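Local atomic coordinates of monovalent Na+/H+ antiporter subunit A (Dietzia sp. DQ12-45-1b, PDB entry 7D3U), a protein that probably exchanges sodium ions for protons across the cell membrane as the large subunit A of the multisubunit Mrp antiporter complex. Residues F381-W386 against A494-W499; G612-M616 against N628-V632. Residue numbers count along the deposited sequence, not the author numbering.

Overall arrangement
Contact 1 closes before contact 2 opens along the chain, and the two lie on opposite sides of its centre, their own centres about 96 Å apart and their nearest atoms about 83 Å apart, so neither touches the other. Contact 1 joins helix 379-391, part of the NADH:quinone oxidoreductase/Mrp antiporter region, to the loop between helices 477-484 and 504-520. Contact 2 packs the neighbouring helices 603-617 and 622-642 of the region related to MBH subunit D. They share no helix. Subunit A thus extends from an antiporter-like helical bundle to a distant set of membrane helices, where contact 2 also meets subunits C and F; no other protein chain touches contact 1.

Contact 1 (F381-W386 against A494-W499); sequences FVSKEW and ADFGLW
A loop-on-helix contact, centred on an edge-to-face aromatic pair, fastens 494-499 to helix 379-391, which belongs to the NADH:quinone oxidoreductase/Mrp antiporter family region shared with complex I. Residues 381-386 are regular helix, with E385 N hydrogen-bonded to F381 O and W386 N to V382 O, both at 2.9 Å. The loop that follows helix 477-484 runs extended from A494 to F496, then bends at G497 (-135/1) and L498, whose positive phi (59/33) turns the chain. V382 and L498 are nearest in register, their CA atoms 6.0 Å apart. L498, chi1 m and chi2 p, fits its branched side chain against the helix: L498 CG is 3.9 Å from F381 CD2 at that ring's edge, and L498 CD1 is 4.0 Å from V382 CB. The compact V382 also receives F496, with V382 CG2 3.6 Å from F496 CB. F496, chi1 m, directs its ring edge at one face of W386; its centroid is 4.9 Å from that of the five-membered indole ring and the planes meet at 76°. Helix 477-484 meets F496 through E477 and V480. Tryptophan suits its place because it offers both an aromatic face and a polar edge: from chi1 -106° and chi2 92°, W386 NE1 donates a hydrogen bond to the backbone oxygen D495 O at 2.9 Å, with an N-H...O angle of 157°.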
# COMPACT_ATOMS: atom_id res chain seq x y z
N PHE B 381 -49.60 23.41 -32.12
CA PHE B 381 -50.94 22.84 -32.18
C PHE B 381 -50.97 21.59 -33.05
O PHE B 381 -51.55 20.57 -32.67
CB PHE B 381 -51.93 23.86 -32.71
CG PHE B 381 -53.21 23.26 -33.20
CD1 PHE B 381 -54.13 22.72 -32.31
CD2 PHE B 381 -53.50 23.21 -34.55
CE1 PHE B 381 -55.30 22.16 -32.76
CE2 PHE B 381 -54.68 22.65 -35.01
CZ PHE B 381 -55.58 22.12 -34.11
N VAL B 382 -50.39 21.67 -34.25
CA VAL B 382 -50.37 20.51 -35.13
C VAL B 382 -49.58 19.38 -34.48
O VAL B 382 -49.97 18.21 -34.55
CB VAL B 382 -49.83 20.88 -36.52
CG1 VAL B 382 -48.46 21.54 -36.41
CG2 VAL B 382 -49.76 19.66 -37.41
N SER B 383 -48.49 19.72 -33.80
CA SER B 383 -47.69 18.71 -33.12
C SER B 383 -48.45 18.10 -31.95
O SER B 383 -48.39 16.88 -31.73
CB SER B 383 -46.38 19.32 -32.65
OG SER B 383 -45.62 18.36 -31.94
N LYS B 384 -49.19 18.91 -31.20
CA LYS B 384 -49.94 18.38 -30.06
C LYS B 384 -51.10 17.50 -30.52
O LYS B 384 -51.37 16.46 -29.92
CB LYS B 384 -50.44 19.52 -29.18
CG LYS B 384 -49.42 20.00 -28.16
CD LYS B 384 -49.78 19.54 -26.76
CE LYS B 384 -48.96 20.27 -25.71
NZ LYS B 384 -47.50 20.04 -25.89
N GLU B 385 -51.78 17.90 -31.59
CA GLU B 385 -52.86 17.06 -32.10
C GLU B 385 -52.31 15.79 -32.74
O GLU B 385 -52.97 14.75 -32.70
CB GLU B 385 -53.74 17.84 -33.08
CG GLU B 385 -53.13 18.10 -34.44
CD GLU B 385 -54.16 18.55 -35.45
OE1 GLU B 385 -53.79 18.80 -36.62
OE2 GLU B 385 -55.35 18.67 -35.08
N TRP B 386 -51.10 15.85 -33.30
CA TRP B 386 -50.46 14.62 -33.77
C TRP B 386 -50.12 13.70 -32.60
O TRP B 386 -50.31 12.49 -32.69
CB TRP B 386 -49.20 14.97 -34.56
CG TRP B 386 -49.36 14.77 -36.02
CD1 TRP B 386 -49.75 15.70 -36.93
CD2 TRP B 386 -49.14 13.56 -36.75
NE1 TRP B 386 -49.78 15.15 -38.19
CE2 TRP B 386 -49.41 13.84 -38.10
CE3 TRP B 386 -48.74 12.27 -36.39
CZ2 TRP B 386 -49.30 12.87 -39.10
CZ3 TRP B 386 -48.63 11.32 -37.38
CH2 TRP B 386 -48.90 11.62 -38.71
N ALA B 494 -46.99 11.09 -43.37
CA ALA B 494 -47.20 12.20 -42.45
C ALA B 494 -47.68 13.44 -43.19
O ALA B 494 -47.30 13.70 -44.33
CB ALA B 494 -45.92 12.52 -41.68
N ASP B 495 -48.53 14.22 -42.51
CA ASP B 495 -48.98 15.50 -43.04
C ASP B 495 -49.31 16.42 -41.88
O ASP B 495 -50.04 16.04 -40.97
CB ASP B 495 -50.20 15.32 -43.96
CG ASP B 495 -51.36 14.63 -43.26
OD1 ASP B 495 -51.10 13.72 -42.44
OD2 ASP B 495 -52.52 14.99 -43.54
N PHE B 496 -48.76 17.63 -41.92
CA PHE B 496 -48.96 18.65 -40.89
C PHE B 496 -49.65 19.83 -41.57
O PHE B 496 -48.98 20.72 -42.11
CB PHE B 496 -47.64 19.06 -40.25
CG PHE B 496 -46.73 17.91 -39.94
CD1 PHE B 496 -47.19 16.81 -39.24
CD2 PHE B 496 -45.41 17.93 -40.35
CE1 PHE B 496 -46.35 15.76 -38.96
CE2 PHE B 496 -44.57 16.88 -40.07
CZ PHE B 496 -45.04 15.79 -39.37
N GLY B 497 -50.98 19.85 -41.54
CA GLY B 497 -51.70 20.83 -42.32
C GLY B 497 -52.85 21.53 -41.63
O GLY B 497 -53.52 22.36 -42.25
N LEU B 498 -53.10 21.21 -40.36
CA LEU B 498 -54.19 21.81 -39.59
C LEU B 498 -55.54 21.58 -40.25
O LEU B 498 -56.43 22.42 -40.18
CB LEU B 498 -53.97 23.32 -39.39
CG LEU B 498 -52.94 23.81 -38.37
CD1 LEU B 498 -51.52 23.58 -38.86
CD2 LEU B 498 -53.16 25.28 -38.11
N TRP B 499 -55.70 20.43 -40.91
CA TRP B 499 -56.93 20.15 -41.63
C TRP B 499 -58.13 20.16 -40.68
O TRP B 499 -58.03 19.72 -39.54
CB TRP B 499 -56.83 18.79 -42.33
CG TRP B 499 -56.91 17.61 -41.41
CD1 TRP B 499 -58.04 16.96 -41.00
CD2 TRP B 499 -55.81 16.95 -40.77
NE1 TRP B 499 -57.71 15.93 -40.15
CE2 TRP B 499 -56.35 15.91 -39.99
CE3 TRP B 499 -54.43 17.14 -40.78
CZ2 TRP B 499 -55.55 15.05 -39.24
CZ3 TRP B 499 -53.64 16.29 -40.03
CH2 TRP B 499 -54.20 15.26 -39.27

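Contact 2 (G612-M616 against N628-V632)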
# COMPACT_ATOMS: atom_id res chain seq x y z
N GLY B 612 11.25 -21.51 26.45
CA GLY B 612 11.65 -20.14 26.19
C GLY B 612 10.52 -19.29 25.65
O GLY B 612 10.32 -18.15 26.07
N THR B 613 9.73 -19.85 24.72
CA THR B 613 8.61 -19.10 24.15
C THR B 613 7.55 -18.81 25.21
O THR B 613 7.00 -17.71 25.25
CB THR B 613 8.01 -19.88 22.98
OG1 THR B 613 9.01 -20.08 21.98
CG2 THR B 613 6.85 -19.11 22.37
N ALA B 614 7.26 -19.79 26.07
CA ALA B 614 6.28 -19.55 27.13
C ALA B 614 6.78 -18.51 28.11
O ALA B 614 6.03 -17.62 28.52
CB ALA B 614 5.96 -20.86 27.84
N ALA B 615 8.06 -18.59 28.50
CA ALA B 615 8.61 -17.60 29.41
C ALA B 615 8.65 -16.22 28.78
O ALA B 615 8.60 -15.21 29.50
CB ALA B 615 10.02 -18.02 29.85
N MET B 616 8.73 -16.14 27.46
CA MET B 616 8.69 -14.84 26.80
C MET B 616 7.27 -14.29 26.74
O MET B 616 7.06 -13.09 26.95
CB MET B 616 9.27 -14.93 25.39
CG MET B 616 9.26 -13.61 24.65
SD MET B 616 9.79 -13.76 22.93
CE MET B 616 11.18 -14.86 23.13
N ASN B 628 14.59 -13.98 27.56
CA ASN B 628 13.94 -15.08 26.86
C ASN B 628 14.12 -14.97 25.35
O ASN B 628 14.11 -15.99 24.66
CB ASN B 628 12.46 -15.13 27.23
CG ASN B 628 12.24 -15.64 28.63
OD1 ASN B 628 11.44 -15.09 29.39
ND2 ASN B 628 12.95 -16.70 29.00
N VAL B 629 14.28 -13.76 24.83
CA VAL B 629 14.59 -13.61 23.41
C VAL B 629 15.96 -14.18 23.10
O VAL B 629 16.15 -14.90 22.11
CB VAL B 629 14.47 -12.13 22.99
CG1 VAL B 629 15.38 -11.84 21.80
CG2 VAL B 629 13.04 -11.80 22.65
N GLY B 630 16.95 -13.86 23.94
CA GLY B 630 18.26 -14.47 23.78
C GLY B 630 18.21 -15.98 23.90
O GLY B 630 18.90 -16.70 23.16
N ILE B 631 17.38 -16.49 24.81
CA ILE B 631 17.28 -17.93 25.00
C ILE B 631 16.63 -18.59 23.79
O ILE B 631 17.05 -19.67 23.35
CB ILE B 631 16.53 -18.24 26.30
CG1 ILE B 631 17.46 -18.05 27.49
CG2 ILE B 631 15.97 -19.66 26.28
CD1 ILE B 631 16.78 -18.26 28.79
N VAL B 632 15.59 -17.97 23.24
CA VAL B 632 14.94 -18.51 22.05
C VAL B 632 15.89 -18.46 20.86
O VAL B 632 15.91 -19.36 20.02
CB VAL B 632 13.62 -17.78 21.77
CG1 VAL B 632 13.13 -18.06 20.37
CG2 VAL B 632 12.58 -18.19 22.79
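M616 reaches across the gap between the two helices with an extended side chain, chi1 and chi2 both t, and turns at chi3 = -43° (m) so that its methyl CE lies 3.6 Å from both V629 CG2 and V632 CG2. Its unbranched, flexible chain suits this: CB starts sideways to the partner helix, yet the terminal methyl fits between two valines one helical turn apart. Both valines are in the t rotamer, V632 pointing its CB toward the other helix and V629 away. Nearer the start of M616, its CB packs 3.7 Å from N628 CB. The segments belong to an antiparallel helical hairpin, helices 603-617 and 622-642, both predicted to span the membrane, in the MBH subunit D-related region; the axes of segments 612-616 and 628-632 approach to 8.7 Å, with a signed crossing angle of -161°. At G612 the absence of a side chain permits close packing, its CA 5.5 Å from V632 CA, because a CB would sit tightly against V632 CG2 and I631 CG2. A615 is likewise small, its CB 3.3 Å from N628 OD1. N628, chi1 m, has its CA-to-CB bond directed toward helix 603-617, but OD1 as modelled faces A615 O at 2.8 Å, acceptor against acceptor, without a hydrogen bond. T613, chi1 m, turns its CB away and hydrogen-bonds through OG1 to L609 O. L32 of subunit C packs on M616 and M22 of subunit F on N628.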